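Local coordinates for protein ADP/ATP-dependent NAD(P)H-hydrate dehydratase (Bacillus subtilis, PDB 3RPZ) that probably repairs damaged nicotinamide cofactors, using ADP or ATP to drive the dehydration of hydrated NADH and NADPH back to their usable forms, at residues Ala46-Leu51 with Leu262-Leu267; Asp41-Ala46 with Ile70-Pro75; Gly218-Gly223 with Tyr244-Cys249. All blocks are in the same frame, centred on the assembly; numbering follows the deposited sequence.

Contact 1 of 3, residues Ala46-Leu51 with Leu262-Leu267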
loop_
_atom_site.group_PDB
_atom_site.type_symbol
_atom_site.label_atom_id
_atom_site.label_comp_id
_atom_site.label_asym_id
_atom_site.label_seq_id
_atom_site.Cartn_x
_atom_site.Cartn_y
_atom_site.Cartn_z
ATOM N N ALA A 46 12.325 2.765 10.203
ATOM C CA ALA A 46 12.913 1.600 9.580
ATOM C C ALA A 46 12.465 1.380 8.164
ATOM O O ALA A 46 13.245 0.977 7.297
ATOM C CB ALA A 46 12.691 0.335 10.436
ATOM N N LEU A 47 11.178 1.597 7.899
ATOM C CA LEU A 47 10.646 1.513 6.538
ATOM C C LEU A 47 11.269 2.606 5.662
ATOM O O LEU A 47 11.648 2.358 4.545
ATOM C CB LEU A 47 9.110 1.603 6.527
ATOM C CG LEU A 47 8.433 1.567 5.180
ATOM C CD1 LEU A 47 8.887 0.391 4.268
ATOM C CD2 LEU A 47 6.915 1.523 5.382
ATOM N N LEU A 48 11.372 3.826 6.195
ATOM C CA LEU A 48 11.939 4.911 5.443
ATOM C C LEU A 48 13.387 4.661 5.043
ATOM O O LEU A 48 13.784 4.806 3.899
ATOM C CB LEU A 48 11.800 6.213 6.219
ATOM C CG LEU A 48 10.378 6.718 6.418
ATOM C CD1 LEU A 48 10.447 7.920 7.366
ATOM C CD2 LEU A 48 9.722 7.092 5.108
ATOM N N ALA A 49 14.196 4.228 6.031
ATOM C CA ALA A 49 15.587 3.960 5.746
ATOM C C ALA A 49 15.726 2.713 4.875
ATOM O O ALA A 49 16.601 2.639 4.016
ATOM C CB ALA A 49 16.374 3.814 7.073
ATOM N N GLY A 50 14.874 1.714 5.077
ATOM C CA GLY A 50 14.942 0.508 4.250
ATOM C C GLY A 50 14.650 0.775 2.799
ATOM O O GLY A 50 15.342 0.284 1.913
ATOM N N LEU A 51 13.618 1.552 2.519
ATOM C CA LEU A 51 13.304 1.973 1.148
ATOM C C LEU A 51 14.427 2.789 0.563
ATOM O O LEU A 51 14.851 2.540 -0.567
ATOM C CB LEU A 51 12.012 2.811 1.162
ATOM C CG LEU A 51 10.724 2.122 1.293
ATOM C CD1 LEU A 51 9.638 3.058 1.771
ATOM C CD2 LEU A 51 10.295 1.414 -0.011
ATOM N N LEU A 262 5.406 17.320 0.784
ATOM C CA LEU A 262 6.208 16.104 0.558
ATOM C C LEU A 262 6.152 15.185 1.762
ATOM O O LEU A 262 6.249 15.634 2.879
ATOM C CB LEU A 262 7.642 16.481 0.267
ATOM C CG LEU A 262 8.623 15.332 0.006
ATOM C CD1 LEU A 262 8.328 14.556 -1.263
ATOM C CD2 LEU A 262 10.066 15.886 -0.033
ATOM N N LEU A 263 6.057 13.887 1.517
ATOM C CA LEU A 263 6.281 12.879 2.570
ATOM C C LEU A 263 7.589 12.175 2.250
ATOM O O LEU A 263 7.855 11.836 1.097
ATOM C CB LEU A 263 5.125 11.893 2.595
ATOM C CG LEU A 263 3.760 12.511 2.876
ATOM C CD1 LEU A 263 2.625 11.497 2.752
ATOM C CD2 LEU A 263 3.753 13.101 4.301
ATOM N N ALA A 264 8.397 11.895 3.263
ATOM C CA ALA A 264 9.734 11.370 3.083
ATOM C C ALA A 264 9.789 10.155 2.201
ATOM O O ALA A 264 10.720 10.039 1.391
ATOM C CB ALA A 264 10.379 11.049 4.432
ATOM N N HIS A 265 8.871 9.204 2.338
ATOM C CA HIS A 265 8.975 8.015 1.495
ATOM C C HIS A 265 8.905 8.295 0.043
ATOM O O HIS A 265 9.418 7.499 -0.762
ATOM C CB HIS A 265 7.921 6.973 1.889
ATOM C CG HIS A 265 6.526 7.319 1.559
ATOM N ND1 HIS A 265 5.878 6.994 0.377
ATOM C CD2 HIS A 265 5.620 7.980 2.310
ATOM C CE1 HIS A 265 4.636 7.468 0.417
ATOM N NE2 HIS A 265 4.446 8.032 1.596
ATOM N N GLU A 266 8.282 9.410 -0.353
ATOM C CA GLU A 266 8.205 9.767 -1.751
ATOM C C GLU A 266 9.564 10.130 -2.349
ATOM O O GLU A 266 9.775 9.982 -3.535
ATOM C CB GLU A 266 7.234 10.903 -1.964
ATOM C CG GLU A 266 5.815 10.467 -1.595
ATOM C CD GLU A 266 4.811 11.600 -1.628
ATOM O OE1 GLU A 266 5.053 12.643 -1.013
ATOM O OE2 GLU A 266 3.721 11.403 -2.300
ATOM N N LEU A 267 10.526 10.540 -1.525
ATOM C CA LEU A 267 11.881 10.746 -1.994
ATOM C C LEU A 267 12.453 9.485 -2.639
ATOM O O LEU A 267 13.061 9.550 -3.719
ATOM C CB LEU A 267 12.821 11.202 -0.860
ATOM C CG LEU A 267 12.527 12.539 -0.235
ATOM C CD1 LEU A 267 13.284 12.664 1.085
ATOM C CD2 LEU A 267 12.920 13.662 -1.201
#
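Leu48 reaches from helix 44-54 to the first turn of helix 264-277, where it meets Ala264 and His265. Its CB and CG make no close approach to the other segment; CD2 does most of the touching. With CG anti to the carbonyl carbon (chi1 -67°), a chi2 of 173° runs CD1 out extended and leaves CD2 turned to the backbone, 3.6 Å from His265 N and 3.7 Å from His265 CB. The same methyl lies 4.1 Å from Ala264 CB, so a single carbon fills the corner between two successive residues. CD1 only skirts Ala264 CB at 4.3 Å. One turn further on, Leu51 adds a looser touch, its CD1 being 4.3 Å from His265 CB. No hydrogen bond crosses, and the nearest backbone approach is 5.8 Å, between Leu48 CA and His265 CA. The polar groups are served separately: Glu266 OE1 accepts from Leu263 N at 3.0 Å, and His265 N is bonded to Glu79 of the second subunit, whose Arg55 also pairs with Glu266. This is apolar helix-to-helix packing, joining the helix after the first sheet strand to the C-terminal helix beside a subunit interface in a ribokinase-like alpha/beta fold.

Contact 2 of 3, residues Asp41-Ala46 with Ile70-Pro75. With NPW (beta-6-hydroxy-1,4,5,6-tetrahydronicotinamide adenine dinucleotide phosphate), chain D.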
loop_
_atom_site.group_PDB
_atom_site.type_symbol
_atom_site.label_atom_id
_atom_site.label_comp_id
_atom_site.label_asym_id
_atom_site.label_seq_id
_atom_site.Cartn_x
_atom_site.Cartn_y
_atom_site.Cartn_z
ATOM N N ASP A 41 7.595 2.645 19.121
ATOM C CA ASP A 41 6.862 3.897 18.911
ATOM C C ASP A 41 7.406 4.773 17.776
ATOM O O ASP A 41 6.863 5.805 17.484
ATOM C CB ASP A 41 6.736 4.698 20.199
ATOM C CG ASP A 41 5.918 3.984 21.249
ATOM O OD1 ASP A 41 5.093 3.153 20.883
ATOM O OD2 ASP A 41 6.124 4.275 22.428
ATOM N N MET A 42 8.495 4.320 17.175
ATOM C CA MET A 42 9.098 4.918 15.959
ATOM C C MET A 42 9.418 3.827 14.939
ATOM O O MET A 42 10.586 3.643 14.534
ATOM C CB MET A 42 10.381 5.754 16.239
ATOM C CG MET A 42 10.200 6.758 17.335
ATOM S SD MET A 42 11.805 7.598 17.673
ATOM C CE MET A 42 12.593 6.437 18.788
ATOM N N PRO A 43 8.392 3.087 14.499
ATOM C CA PRO A 43 8.653 2.019 13.545
ATOM C C PRO A 43 8.948 2.509 12.164
ATOM O O PRO A 43 9.695 1.870 11.395
ATOM C CB PRO A 43 7.344 1.216 13.563
ATOM C CG PRO A 43 6.286 2.248 14.005
ATOM C CD PRO A 43 7.000 3.085 15.006
ATOM N N GLY A 44 8.311 3.620 11.771
ATOM C CA GLY A 44 8.368 4.053 10.396
ATOM C C GLY A 44 9.755 4.408 9.907
ATOM O O GLY A 44 10.017 4.224 8.723
ATOM N N ALA A 45 10.610 4.888 10.788
ATOM C CA ALA A 45 11.985 5.179 10.394
ATOM C C ALA A 45 12.676 3.987 9.762
ATOM O O ALA A 45 13.555 4.178 8.888
ATOM C CB ALA A 45 12.800 5.686 11.597
ATOM N N ALA A 46 12.325 2.765 10.203
ATOM C CA ALA A 46 12.913 1.600 9.580
ATOM C C ALA A 46 12.465 1.380 8.164
ATOM O O ALA A 46 13.245 0.977 7.297
ATOM C CB ALA A 46 12.691 0.335 10.436
ATOM N N ILE A 70 8.768 -5.478 12.075
ATOM C CA ILE A 70 8.886 -6.281 10.874
ATOM C C ILE A 70 7.613 -6.274 10.028
ATOM O O ILE A 70 7.691 -5.976 8.835
ATOM C CB ILE A 70 9.365 -7.710 11.224
ATOM C CG1 ILE A 70 10.772 -7.705 11.790
ATOM C CG2 ILE A 70 9.290 -8.619 9.977
ATOM C CD1 ILE A 70 11.243 -9.073 12.288
ATOM N N PRO A 71 6.446 -6.643 10.591
ATOM C CA PRO A 71 5.256 -6.742 9.753
ATOM C C PRO A 71 4.814 -5.446 9.087
ATOM O O PRO A 71 4.060 -5.470 8.119
ATOM C CB PRO A 71 4.212 -7.248 10.699
ATOM C CG PRO A 71 4.675 -6.870 12.056
ATOM C CD PRO A 71 6.147 -7.004 12.000
ATOM N N LEU A 72 5.262 -4.306 9.621
ATOM C CA LEU A 72 4.892 -3.016 9.101
ATOM C C LEU A 72 5.713 -2.608 7.910
ATOM O O LEU A 72 5.339 -1.705 7.126
ATOM C CB LEU A 72 5.015 -1.950 10.200
ATOM C CG LEU A 72 4.403 -2.395 11.506
ATOM C CD1 LEU A 72 4.540 -1.259 12.558
ATOM C CD2 LEU A 72 2.951 -2.911 11.344
ATOM N N ILE A 73 6.856 -3.242 7.705
ATOM C CA ILE A 73 7.739 -3.010 6.588
ATOM C C ILE A 73 7.405 -3.863 5.360
ATOM O O ILE A 73 7.377 -3.373 4.237
ATOM C CB ILE A 73 9.221 -3.262 7.001
ATOM C CG1 ILE A 73 9.614 -2.349 8.148
ATOM C CG2 ILE A 73 10.150 -3.098 5.789
ATOM C CD1 ILE A 73 10.950 -2.710 8.842
ATOM N N VAL A 74 7.152 -5.143 5.623
ATOM C CA VAL A 74 7.033 -6.158 4.576
ATOM C C VAL A 74 6.126 -5.777 3.404
ATOM O O VAL A 74 6.516 -5.929 2.262
ATOM C CB VAL A 74 6.663 -7.538 5.151
ATOM C CG1 VAL A 74 6.476 -8.575 4.041
ATOM C CG2 VAL A 74 7.795 -7.982 6.101
ATOM N N PRO A 75 4.884 -5.314 3.636
ATOM C CA PRO A 75 3.990 -5.098 2.507
ATOM C C PRO A 75 4.470 -3.998 1.573
ATOM O O PRO A 75 4.158 -4.013 0.361
ATOM C CB PRO A 75 2.671 -4.694 3.127
ATOM C CG PRO A 75 2.811 -4.905 4.553
ATOM C CD PRO A 75 4.217 -5.129 4.927
HETATM P P NPW D . 14.460 23.351 17.566
HETATM O O1 NPW D . 13.870 22.804 18.846
HETATM O O2 NPW D . 13.630 23.246 16.327
HETATM O O3 NPW D . 15.066 24.759 17.705
HETATM P PA NPW D . 15.568 15.404 18.093
HETATM P PB NPW D . 14.422 14.013 15.809
HETATM C C1A NPW D . 17.169 20.689 16.644
HETATM C C1B NPW D . 13.312 9.523 14.922
HETATM N N1C NPW D . 12.363 9.838 13.881
HETATM N N1D NPW D . 18.752 23.814 12.928
HETATM C C2A NPW D . 15.765 21.095 17.089
HETATM O O2A NPW D . 15.804 22.490 17.307
HETATM C C2B NPW D . 14.779 9.768 14.551
HETATM O O2B NPW D . 15.291 8.780 13.693
HETATM C C2C NPW D . 11.427 9.025 13.468
HETATM C C2D NPW D . 18.593 24.038 14.240
HETATM C C3A NPW D . 15.575 20.283 18.359
HETATM O O3A NPW D . 16.221 20.880 19.504
HETATM C C3B NPW D . 15.377 9.728 15.972
HETATM O O3B NPW D . 15.568 8.350 16.321
HETATM C C3C NPW D . 10.413 9.143 12.661
HETATM N N3D NPW D . 18.169 23.183 15.187
HETATM C C4B NPW D . 14.255 10.347 16.819
HETATM O O4B NPW D . 13.036 10.371 16.022
HETATM C C4C NPW D . 10.201 10.536 12.079
HETATM C C4D NPW D . 17.929 21.974 14.665
HETATM O O4D NPW D . 17.267 19.313 17.023
HETATM C C4E NPW D . 16.299 19.001 17.997
HETATM C C5A NPW D . 18.031 21.633 13.288
HETATM C C5B NPW D . 14.556 11.780 17.265
HETATM O O5B NPW D . 15.024 12.560 16.163
HETATM C C5C NPW D . 10.872 11.563 12.974
HETATM C C5E NPW D . 15.368 17.953 17.385
HETATM O O5E NPW D . 16.062 16.712 17.340
HETATM C C6C NPW D . 12.357 11.194 13.250
HETATM O O6C NPW D . 13.161 11.181 12.075
HETATM C C6D NPW D . 18.478 22.623 12.352
HETATM N N6D NPW D . 18.640 22.455 11.049
HETATM N N7A NPW D . 17.656 20.332 13.018
HETATM C C7C NPW D . 9.578 8.052 12.250
HETATM N N7C NPW D . 8.601 8.288 11.388
HETATM O O7C NPW D . 9.747 6.907 12.743
HETATM C C8A NPW D . 17.294 19.846 14.268
HETATM N N9A NPW D . 17.487 20.874 15.231
HETATM O OA1 NPW D . 14.946 15.704 19.392
HETATM O OA2 NPW D . 16.783 14.625 18.007
HETATM O OA3 NPW D . 14.375 14.822 17.185
HETATM O OB1 NPW D . 15.349 14.574 14.826
HETATM O OB2 NPW D . 12.975 13.905 15.443
#
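Pro43 and Ala46 face Leu72 and Ile73 across the beta-alpha-beta region of the ribokinase-like fold, where helix 44-54 links the parallel strands 32-36 and 60-65 and the short, weakly bonded helix 70-73 follows the second of them. The contact consists of two separate apolar pairs, and the CB of each of the four residues is directed toward the other segment. In the first pair the side chains lie aslant: CD1 of Leu72 comes in at the CB-CG edge of the proline ring, 3.9 Å from Pro43 CB and 4.2 Å from Pro43 CG. In the second pair the meeting is end-on, methyl to methyl, with Ile73 CD1 3.9 Å from Ala46 CB. Ile73 gets there by holding CG1 anti to the carbonyl carbon (chi1 -59°) and running on extended, which sends CD1 to the helix and leaves CG2 beside the carbonyl carbon. No hydrogen bond joins the segments. Beyond the pair, Ile73 also packs on Tyr82 and Ile63 of the neighbouring strands, and Pro43 on Val74 of the second subunit.

The 41-46 segment also serves the hydrated NADPH. Met42, with chi2 extended (176°), carries SD to 3.5 Å from the ribose oxygen O4B of the ligand. Beside it the backbone at Ala45 holds the carboxamide oxygen by one bent bond: Ala45 N donates to NPW O7C at 2.9 Å, with an N-H...O angle of 131°.

Contact 3 of 3, residues Gly218-Gly223 with Tyr244-Cys249. With AMP (adenosine monophosphate), chain C.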
loop_
_atom_site.group_PDB
_atom_site.type_symbol
_atom_site.label_atom_id
_atom_site.label_comp_id
_atom_site.label_asym_id
_atom_site.label_seq_id
_atom_site.Cartn_x
_atom_site.Cartn_y
_atom_site.Cartn_z
ATOM N N GLY A 218 15.531 12.598 7.120
ATOM C CA GLY A 218 16.852 12.170 7.467
ATOM C C GLY A 218 16.976 10.666 7.626
ATOM O O GLY A 218 18.028 10.089 7.397
ATOM N N ASP A 219 15.864 10.026 7.978
ATOM C CA ASP A 219 15.825 8.571 8.058
ATOM C C ASP A 219 16.002 7.979 6.659
ATOM O O ASP A 219 16.771 7.019 6.445
ATOM C CB ASP A 219 14.538 8.115 8.762
ATOM C CG ASP A 219 14.349 8.741 10.097
ATOM O OD1 ASP A 219 15.333 8.823 10.895
ATOM O OD2 ASP A 219 13.211 9.175 10.401
ATOM N N THR A 220 15.263 8.512 5.661
ATOM C CA THR A 220 15.458 8.135 4.291
ATOM C C THR A 220 16.942 8.320 3.847
ATOM O O THR A 220 17.528 7.484 3.158
ATOM C CB THR A 220 14.526 8.953 3.414
ATOM O OG1 THR A 220 13.160 8.668 3.746
ATOM C CG2 THR A 220 14.745 8.662 1.935
ATOM N N LEU A 221 17.522 9.489 4.169
ATOM C CA LEU A 221 18.899 9.766 3.796
ATOM C C LEU A 221 19.845 8.695 4.323
ATOM O O LEU A 221 20.724 8.232 3.584
ATOM C CB LEU A 221 19.344 11.168 4.244
ATOM C CG LEU A 221 20.805 11.449 3.990
ATOM C CD1 LEU A 221 21.124 11.512 2.508
ATOM C CD2 LEU A 221 21.202 12.777 4.679
ATOM N N THR A 222 19.706 8.290 5.589
ATOM C CA THR A 222 20.590 7.262 6.138
ATOM C C THR A 222 20.561 6.014 5.281
ATOM O O THR A 222 21.566 5.406 4.960
ATOM C CB THR A 222 20.163 6.964 7.562
ATOM O OG1 THR A 222 20.437 8.136 8.332
ATOM C CG2 THR A 222 20.911 5.767 8.156
ATOM N N GLY A 223 19.357 5.632 4.881
ATOM C CA GLY A 223 19.222 4.485 3.968
ATOM C C GLY A 223 19.866 4.682 2.620
ATOM O O GLY A 223 20.552 3.788 2.090
ATOM N N TYR A 244 23.521 14.484 -2.237
ATOM C CA TYR A 244 23.143 15.267 -3.418
ATOM C C TYR A 244 21.834 14.795 -4.025
ATOM O O TYR A 244 20.925 15.583 -4.263
ATOM C CB TYR A 244 24.264 15.224 -4.485
ATOM C CG TYR A 244 24.029 16.088 -5.684
ATOM C CD1 TYR A 244 23.092 15.740 -6.635
ATOM C CD2 TYR A 244 24.738 17.246 -5.849
ATOM C CE1 TYR A 244 22.858 16.572 -7.739
ATOM C CE2 TYR A 244 24.528 18.053 -6.950
ATOM C CZ TYR A 244 23.569 17.696 -7.865
ATOM O OH TYR A 244 23.353 18.568 -8.992
ATOM N N LEU A 245 21.727 13.506 -4.269
ATOM C CA LEU A 245 20.514 12.988 -4.904
ATOM C C LEU A 245 19.302 13.112 -4.003
ATOM O O LEU A 245 18.210 13.351 -4.486
ATOM C CB LEU A 245 20.737 11.565 -5.420
ATOM C CG LEU A 245 21.663 11.488 -6.632
ATOM C CD1 LEU A 245 22.041 10.037 -6.964
ATOM C CD2 LEU A 245 21.122 12.193 -7.882
ATOM N N HIS A 246 19.484 12.936 -2.695
ATOM C CA HIS A 246 18.400 13.154 -1.708
ATOM C C HIS A 246 17.819 14.549 -1.875
ATOM O O HIS A 246 16.602 14.697 -2.027
ATOM C CB HIS A 246 18.976 12.892 -0.339
ATOM C CG HIS A 246 18.084 13.144 0.828
ATOM N ND1 HIS A 246 18.144 14.325 1.553
ATOM C CD2 HIS A 246 17.157 12.356 1.435
ATOM C CE1 HIS A 246 17.302 14.210 2.588
ATOM N NE2 HIS A 246 16.706 13.026 2.547
ATOM N N GLY A 247 18.681 15.554 -1.963
ATOM C CA GLY A 247 18.206 16.918 -2.168
ATOM C C GLY A 247 17.593 17.109 -3.542
ATOM O O GLY A 247 16.583 17.803 -3.696
ATOM N N ALA A 248 18.182 16.510 -4.579
ATOM C CA ALA A 248 17.662 16.616 -5.938
ATOM C C ALA A 248 16.246 16.060 -6.047
ATOM O O ALA A 248 15.448 16.551 -6.845
ATOM C CB ALA A 248 18.607 15.939 -6.937
ATOM N N CYS A 249 15.938 15.028 -5.274
ATOM C CA CYS A 249 14.592 14.462 -5.288
ATOM C C CYS A 249 13.576 15.466 -4.796
ATOM O O CYS A 249 12.466 15.564 -5.350
ATOM C CB CYS A 249 14.522 13.191 -4.463
ATOM S SG CYS A 249 15.392 11.769 -5.220
HETATM P P AMP C . 16.583 14.892 9.935
HETATM O O1P AMP C . 15.257 14.165 9.510
HETATM O O2P AMP C . 16.198 16.005 10.827
HETATM O O3P AMP C . 17.511 13.830 10.489
HETATM O "O5'" AMP C . 17.208 15.216 8.580
HETATM C "C5'" AMP C . 16.602 16.260 7.725
HETATM C "C4'" AMP C . 17.103 16.108 6.331
HETATM O "O4'" AMP C . 16.405 17.051 5.453
HETATM C "C3'" AMP C . 18.580 16.366 6.136
HETATM O "O3'" AMP C . 19.029 15.677 4.985
HETATM C "C2'" AMP C . 18.517 17.884 5.906
HETATM O "O2'" AMP C . 19.732 18.429 5.355
HETATM C "C1'" AMP C . 17.354 17.992 4.946
HETATM N N9 AMP C . 16.673 19.289 5.036
HETATM C C8 AMP C . 15.786 19.668 5.965
HETATM N N7 AMP C . 15.359 20.957 5.761
HETATM C C5 AMP C . 16.009 21.344 4.645
HETATM C C6 AMP C . 16.052 22.614 3.881
HETATM N N6 AMP C . 15.302 23.653 4.297
HETATM N N1 AMP C . 16.860 22.623 2.823
HETATM C C2 AMP C . 17.603 21.582 2.422
HETATM N N3 AMP C . 17.640 20.385 3.085
HETATM C C4 AMP C . 16.888 20.338 4.146
#
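Helices 217-231 and 235-256 come closest here at Leu221 and His246, whose CA atoms are 6.5 Å apart, and no hydrogen bond crosses between the two segments. The side chains of that pair cross at about a right angle. Leu221 CB sits over one face of the imidazole, 3.8 Å from its centroid and 18° off the ring normal, a CH-pi contact displaced toward the NE2 side, with NE2 3.6 Å away. Because CG of Leu221 is anti to the backbone N (chi1 175°), CD1 can swing back to 3.8 Å from His246 CB and CD2 lies 3.6 Å from AMP O3'. Thr220 CG2 lies loosely at the ring edge, near its plane. The ring's rotation is fixed by NE2, which bonds to Thr217 O, and His246 CE1 lies 3.3 Å from AMP O3'. Were this histidine an alanine, Thr217 O would probably lose its mate, Leu221 its flat partner, and a gap would open beside the ribose. At the phosphate, Gly218 N donates to AMP O1P at 2.9 Å. Together the two helices form one wall of the nucleotide site, with phosphate held at a helix start, as in the ribokinase-like kinases.

In the fold
All three contacts are buried, and none has a hydrogen bond between its segments. Contacts 1 and 2 share helix 44-54 and Ala46, and Leu47 packs on Ile73 between them. Both touch the second subunit, whereas no other protein chain reaches the segments of contact 3, which lies nearest the chain centre (about 8 Å). Contact 1 sets leucine methyls on backbone and CB atoms, and contact 2 is methyl on methyl or proline; contact 3 sets an aliphatic chain over an aromatic ring. Contact 2 meets hydrated NADPH, while contact 3 meets AMP and, through Asp219, hydrated NADPH as well; the two touch at Ala45 and Asp219. Leu267 of contact 1 packs on His246.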